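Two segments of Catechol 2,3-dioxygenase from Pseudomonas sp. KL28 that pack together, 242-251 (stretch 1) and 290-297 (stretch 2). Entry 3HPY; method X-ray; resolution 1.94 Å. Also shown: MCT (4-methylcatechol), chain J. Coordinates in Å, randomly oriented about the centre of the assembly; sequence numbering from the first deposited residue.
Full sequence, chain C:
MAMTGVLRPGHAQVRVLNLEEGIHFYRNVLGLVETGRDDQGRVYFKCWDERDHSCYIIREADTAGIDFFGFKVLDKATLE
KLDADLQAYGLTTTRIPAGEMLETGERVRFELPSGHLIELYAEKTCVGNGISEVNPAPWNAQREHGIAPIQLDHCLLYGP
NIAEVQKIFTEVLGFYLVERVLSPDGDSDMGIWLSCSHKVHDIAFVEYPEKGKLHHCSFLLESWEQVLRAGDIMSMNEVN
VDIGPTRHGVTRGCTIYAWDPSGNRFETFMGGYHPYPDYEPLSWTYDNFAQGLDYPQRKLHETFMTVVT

Stretch 1 242-251: DIGPTRHGVT
Stretch 2, residues 290-297: AQGLDYPQ

A helix end that hands its carbonyls to a neighbouring loop illustrates how backbone alone can join distant segments, and here one carbonyl does double duty: Gly292 O accepts from both Gly249 N (2.9 Å, N-H...O angle 142°) and Val250 N (3.2 Å, 158°). Carbonyls in the last turn of a helix lack amide partners further along, so they are free to bond outside it. Residues 290-293 are the last part of a helix that begins earlier in the chain, with Asp294 N to Ala290 O at 2.8 Å; Asp294 then leaves helical values (phi/psi -109/126).

Stretch 1 passes from a short strand at Thr246 and Arg247 (-165/-173 and -117/140) through His248 (-90/150) to Gly249 (-79/-50) and Val250 (-51/124). As it advances, its partners step backward in sequence, so the segments run in opposite senses: Arg247 O accepts from Tyr295 N (2.6 Å, 159°), His248 CA lies 4.9 Å from Asp294 CA, and Gly249 CA 4.1 Å from Gly292 CA. Such closeness suits two glycines; an ideal CB on Gly249 would lie a tight 3.0 Å from Gln291 O. Between these bonds, His248 CA makes a CA-H...O contact with Leu293 O at 3.2 Å.

Side chains extend the seam. Thr246 (chi1 t) donates OG1 to Asp294 OD1 at 2.6 Å; the same carboxylate oxygen receives Gln297 N at 3.2 Å, tying the turn after the helix to the strand. Asp294 (chi1 t, chi2 -57°) has its CA-to-CB bond pointing away, yet its end returns. Arg247 CG meets Tyr295 CB at 3.7 Å, both chi1 t, an aliphatic contact. His248 (chi1 m, chi2 123°) sets its ring edge near Leu293 O, 3.1 Å from CD2, while 4-methylcatechol lies over one ring face, C5 being 3.2 Å from ND1.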

ATOM      1  N   ASP C 242       4.940 -21.091  -6.816  1.00 33.12           N
ATOM      2  CA  ASP C 242       6.358 -21.435  -6.803  1.00 33.72           C
ATOM      3  C   ASP C 242       7.092 -20.667  -5.695  1.00 34.83           C
ATOM      4  O   ASP C 242       7.612 -21.256  -4.751  1.00 33.98           O
ATOM      5  CB  ASP C 242       6.958 -21.106  -8.172  1.00 35.31           C
ATOM      6  CG  ASP C 242       8.395 -21.554  -8.306  1.00 35.18           C
ATOM      7  OD1 ASP C 242       8.914 -22.196  -7.369  1.00 36.65           O
ATOM      8  OD2 ASP C 242       9.003 -21.263  -9.355  1.00 35.75           O
ATOM      9  N   ILE C 243       7.138 -19.347  -5.816  1.00 35.43           N
ATOM     10  CA  ILE C 243       7.780 -18.520  -4.804  1.00 37.39           C
ATOM     11  C   ILE C 243       6.746 -17.477  -4.364  1.00 38.84           C
ATOM     12  O   ILE C 243       6.241 -16.711  -5.184  1.00 38.99           O
ATOM     13  CB  ILE C 243       9.061 -17.831  -5.359  1.00 37.84           C
ATOM     14  CG1 ILE C 243       9.782 -17.077  -4.238  1.00 39.78           C
ATOM     15  CG2 ILE C 243       8.706 -16.863  -6.478  1.00 38.91           C
ATOM     16  CD1 ILE C 243      10.274 -17.970  -3.119  1.00 41.35           C
ATOM     17  N   GLY C 244       6.417 -17.486  -3.072  1.00 40.59           N
ATOM     18  CA  GLY C 244       5.423 -16.573  -2.516  1.00 38.69           C
ATOM     19  C   GLY C 244       5.703 -15.110  -2.780  1.00 38.15           C
ATOM     20  O   GLY C 244       6.671 -14.794  -3.476  1.00 39.97           O
ATOM     21  N   PRO C 245       4.879 -14.189  -2.242  1.00 35.59           N
ATOM     22  CA  PRO C 245       5.096 -12.755  -2.458  1.00 34.76           C
ATOM     23  C   PRO C 245       6.444 -12.281  -1.923  1.00 33.38           C
ATOM     24  O   PRO C 245       6.756 -12.467  -0.745  1.00 32.30           O
ATOM     25  CB  PRO C 245       3.916 -12.115  -1.726  1.00 34.17           C
ATOM     26  CG  PRO C 245       3.630 -13.078  -0.646  1.00 34.93           C
ATOM     27  CD  PRO C 245       3.742 -14.409  -1.334  1.00 35.73           C
ATOM     28  N   THR C 246       7.247 -11.675  -2.792  1.00 32.83           N
ATOM     29  CA  THR C 246       8.553 -11.184  -2.372  1.00 31.88           C
ATOM     30  C   THR C 246       9.156 -10.204  -3.379  1.00 31.48           C
ATOM     31  O   THR C 246       8.495  -9.790  -4.327  1.00 32.32           O
ATOM     32  CB  THR C 246       9.523 -12.375  -2.134  1.00 32.09           C
ATOM     33  OG1 THR C 246      10.789 -11.885  -1.673  1.00 33.07           O
ATOM     34  CG2 THR C 246       9.708 -13.191  -3.408  1.00 30.57           C
ATOM     35  N   ARG C 247      10.404  -9.811  -3.141  1.00 33.03           N
ATOM     36  CA  ARG C 247      11.127  -8.898  -4.031  1.00 34.42           C
ATOM     37  C   ARG C 247      12.366  -9.565  -4.649  1.00 34.23           C
ATOM     38  O   ARG C 247      13.062 -10.305  -3.960  1.00 34.34           O
ATOM     39  CB  ARG C 247      11.604  -7.658  -3.262  1.00 36.36           C
ATOM     40  CG  ARG C 247      12.758  -6.942  -3.955  1.00 35.79           C
ATOM     41  CD  ARG C 247      12.389  -5.551  -4.340  1.00 37.69           C
ATOM     42  NE  ARG C 247      12.180  -4.710  -3.166  1.00 37.25           N
ATOM     43  CZ  ARG C 247      11.799  -3.441  -3.239  1.00 37.58           C
ATOM     44  NH1 ARG C 247      11.590  -2.891  -4.428  1.00 36.46           N
ATOM     45  NH2 ARG C 247      11.625  -2.725  -2.137  1.00 33.56           N
ATOM     46  N   HIS C 248      12.605  -9.272  -5.943  1.00 35.53           N
ATOM     47  CA  HIS C 248      13.790  -9.729  -6.679  1.00 35.79           C
ATOM     48  C   HIS C 248      14.831  -8.647  -6.467  1.00 35.52           C
ATOM     49  O   HIS C 248      14.441  -7.485  -6.324  1.00 34.24           O
ATOM     50  CB  HIS C 248      13.577  -9.738  -8.201  1.00 36.09           C
ATOM     51  CG  HIS C 248      12.759 -10.846  -8.887  1.00 37.19           C
ATOM     52  ND1 HIS C 248      11.653 -10.526  -9.668  1.00 38.03           N
ATOM     53  CD2 HIS C 248      12.903 -12.182  -8.906  1.00 37.53           C
ATOM     54  CE1 HIS C 248      11.170 -11.654 -10.148  1.00 38.01           C
ATOM     55  NE2 HIS C 248      11.900 -12.652  -9.724  1.00 40.11           N
ATOM     56  N   GLY C 249      16.138  -8.921  -6.457  1.00 36.52           N
ATOM     57  CA  GLY C 249      17.100  -7.823  -6.336  1.00 36.92           C
ATOM     58  C   GLY C 249      17.151  -7.247  -7.743  1.00 37.33           C
ATOM     59  O   GLY C 249      17.036  -6.040  -8.007  1.00 36.20           O
ATOM     60  N   VAL C 250      17.332  -8.195  -8.648  1.00 37.91           N
ATOM     61  CA  VAL C 250      17.341  -7.980 -10.072  1.00 39.04           C
ATOM     62  C   VAL C 250      16.056  -7.211 -10.265  1.00 39.40           C
ATOM     63  O   VAL C 250      14.999  -7.671  -9.835  1.00 39.41           O
ATOM     64  CB  VAL C 250      17.213  -9.336 -10.757  1.00 39.78           C
ATOM     65  CG1 VAL C 250      17.002  -9.183 -12.245  1.00 40.77           C
ATOM     66  CG2 VAL C 250      18.427 -10.161 -10.433  1.00 39.97           C
ATOM     67  N   THR C 251      16.162  -6.026 -10.855  1.00 38.14           N
ATOM     68  CA  THR C 251      15.010  -5.182 -11.137  1.00 38.01           C
ATOM     69  C   THR C 251      14.244  -4.617  -9.940  1.00 38.31           C
ATOM     70  O   THR C 251      13.417  -3.726 -10.120  1.00 39.45           O
ATOM     71  CB  THR C 251      14.024  -5.922 -12.081  1.00 36.71           C
ATOM     72  OG1 THR C 251      13.236  -6.865 -11.344  1.00 33.95           O
ATOM     73  CG2 THR C 251      14.815  -6.675 -13.153  1.00 37.54           C
ATOM     74  N   ALA C 290      21.250 -15.709  -5.138  1.00 45.60           N
ATOM     75  CA  ALA C 290      20.078 -16.016  -4.266  1.00 44.54           C
ATOM     76  C   ALA C 290      19.372 -14.709  -3.856  1.00 43.59           C
ATOM     77  O   ALA C 290      18.143 -14.644  -3.763  1.00 42.41           O
ATOM     78  CB  ALA C 290      20.530 -16.765  -2.991  1.00 44.12           C
ATOM     79  N   GLN C 291      20.182 -13.687  -3.589  1.00 43.12           N
ATOM     80  CA  GLN C 291      19.698 -12.365  -3.209  1.00 41.61           C
ATOM     81  C   GLN C 291      19.079 -11.655  -4.410  1.00 41.52           C
ATOM     82  O   GLN C 291      18.147 -10.863  -4.263  1.00 40.58           O
ATOM     83  CB  GLN C 291      20.833 -11.490  -2.680  1.00 40.95           C
ATOM     84  CG  GLN C 291      20.271 -10.340  -1.862  1.00 40.18           C
ATOM     85  CD  GLN C 291      21.290  -9.321  -1.393  1.00 40.83           C
ATOM     86  OE1 GLN C 291      21.146  -8.755  -0.309  1.00 39.09           O
ATOM     87  NE2 GLN C 291      22.305  -9.061  -2.211  1.00 38.39           N
ATOM     88  N   GLY C 292      19.632 -11.924  -5.592  1.00 40.75           N
ATOM     89  CA  GLY C 292      19.138 -11.324  -6.823  1.00 40.94           C
ATOM     90  C   GLY C 292      17.804 -11.916  -7.242  1.00 40.71           C
ATOM     91  O   GLY C 292      16.987 -11.260  -7.895  1.00 40.47           O
ATOM     92  N   LEU C 293      17.614 -13.175  -6.858  1.00 41.08           N
ATOM     93  CA  LEU C 293      16.408 -13.960  -7.105  1.00 41.80           C
ATOM     94  C   LEU C 293      15.415 -13.508  -5.997  1.00 41.30           C
ATOM     95  O   LEU C 293      14.407 -12.871  -6.306  1.00 41.50           O
ATOM     96  CB  LEU C 293      16.780 -15.452  -6.993  1.00 43.72           C
ATOM     97  CG  LEU C 293      16.032 -16.630  -7.623  1.00 45.00           C
ATOM     98  CD1 LEU C 293      14.608 -16.606  -7.134  1.00 46.38           C
ATOM     99  CD2 LEU C 293      16.097 -16.586  -9.154  1.00 47.06           C
ATOM    100  N   ASP C 294      15.697 -13.823  -4.727  1.00 40.26           N
ATOM    101  CA  ASP C 294      14.845 -13.373  -3.608  1.00 40.16           C
ATOM    102  C   ASP C 294      15.685 -12.351  -2.909  1.00 39.93           C
ATOM    103  O   ASP C 294      16.824 -12.614  -2.537  1.00 40.63           O
ATOM    104  CB  ASP C 294      14.538 -14.470  -2.565  1.00 40.96           C
ATOM    105  CG  ASP C 294      13.216 -14.222  -1.781  1.00 40.67           C
ATOM    106  OD1 ASP C 294      13.021 -13.166  -1.126  1.00 40.75           O
ATOM    107  OD2 ASP C 294      12.363 -15.131  -1.819  1.00 39.32           O
ATOM    108  N   TYR C 295      15.141 -11.172  -2.723  1.00 39.05           N
ATOM    109  CA  TYR C 295      15.931 -10.219  -2.028  1.00 39.23           C
ATOM    110  C   TYR C 295      15.723 -10.315  -0.505  1.00 39.98           C
ATOM    111  O   TYR C 295      16.686 -10.575   0.217  1.00 39.92           O
ATOM    112  CB  TYR C 295      15.651  -8.832  -2.544  1.00 37.17           C
ATOM    113  CG  TYR C 295      16.596  -7.873  -1.927  1.00 34.11           C
ATOM    114  CD1 TYR C 295      17.945  -7.854  -2.288  1.00 33.58           C
ATOM    115  CD2 TYR C 295      16.151  -6.995  -0.965  1.00 31.29           C
ATOM    116  CE1 TYR C 295      18.824  -6.965  -1.695  1.00 33.95           C
ATOM    117  CE2 TYR C 295      17.008  -6.106  -0.364  1.00 33.15           C
ATOM    118  CZ  TYR C 295      18.338  -6.084  -0.734  1.00 32.27           C
ATOM    119  OH  TYR C 295      19.151  -5.134  -0.179  1.00 32.03           O
ATOM    120  N   PRO C 296      14.476 -10.159   0.010  1.00 41.07           N
ATOM    121  CA  PRO C 296      14.455 -10.275   1.481  1.00 41.30           C
ATOM    122  C   PRO C 296      15.195 -11.500   1.997  1.00 43.09           C
ATOM    123  O   PRO C 296      16.094 -11.411   2.852  1.00 42.29           O
ATOM    124  CB  PRO C 296      12.964 -10.296   1.839  1.00 41.25           C
ATOM    125  CG  PRO C 296      12.253 -10.640   0.595  1.00 40.16           C
ATOM    126  CD  PRO C 296      13.111 -10.139  -0.559  1.00 41.10           C
ATOM    127  N   GLN C 297      14.777 -12.641   1.470  1.00 44.86           N
ATOM    128  CA  GLN C 297      15.386 -13.913   1.771  1.00 47.40           C
ATOM    129  C   GLN C 297      16.653 -13.887   0.909  1.00 48.87           C
ATOM    130  O   GLN C 297      17.719 -13.414   1.381  1.00 51.37           O
ATOM    131  CB  GLN C 297      14.461 -15.053   1.301  1.00 47.59           C
ATOM    132  CG  GLN C 297      13.130 -15.167   2.074  1.00 48.65           C
ATOM    133  CD  GLN C 297      12.376 -16.460   1.798  1.00 49.17           C
ATOM    134  OE1 GLN C 297      12.982 -17.490   1.511  1.00 49.62           O
ATOM    135  NE2 GLN C 297      11.050 -16.414   1.907  1.00 49.16           N
TER
HETATM  136  C1  MCT J 311      14.066 -12.069 -12.234  1.00 49.03           C
HETATM  137  C2  MCT J 311      13.133 -12.895 -12.883  1.00 49.97           C
HETATM  138  C3  MCT J 311      11.965 -12.317 -13.431  1.00 50.26           C
HETATM  139  O3  MCT J 311      11.073 -13.100 -14.045  1.00 51.71           O
HETATM  140  C4  MCT J 311      11.730 -10.918 -13.339  1.00 50.26           C
HETATM  141  O4  MCT J 311      10.596 -10.383 -13.874  1.00 50.24           O
HETATM  142  C5  MCT J 311      12.676 -10.083 -12.684  1.00 49.97           C
HETATM  143  C6  MCT J 311      13.844 -10.672 -12.136  1.00 50.08           C
HETATM  144  C   MCT J 311      15.302 -12.671 -11.645  1.00 50.11           C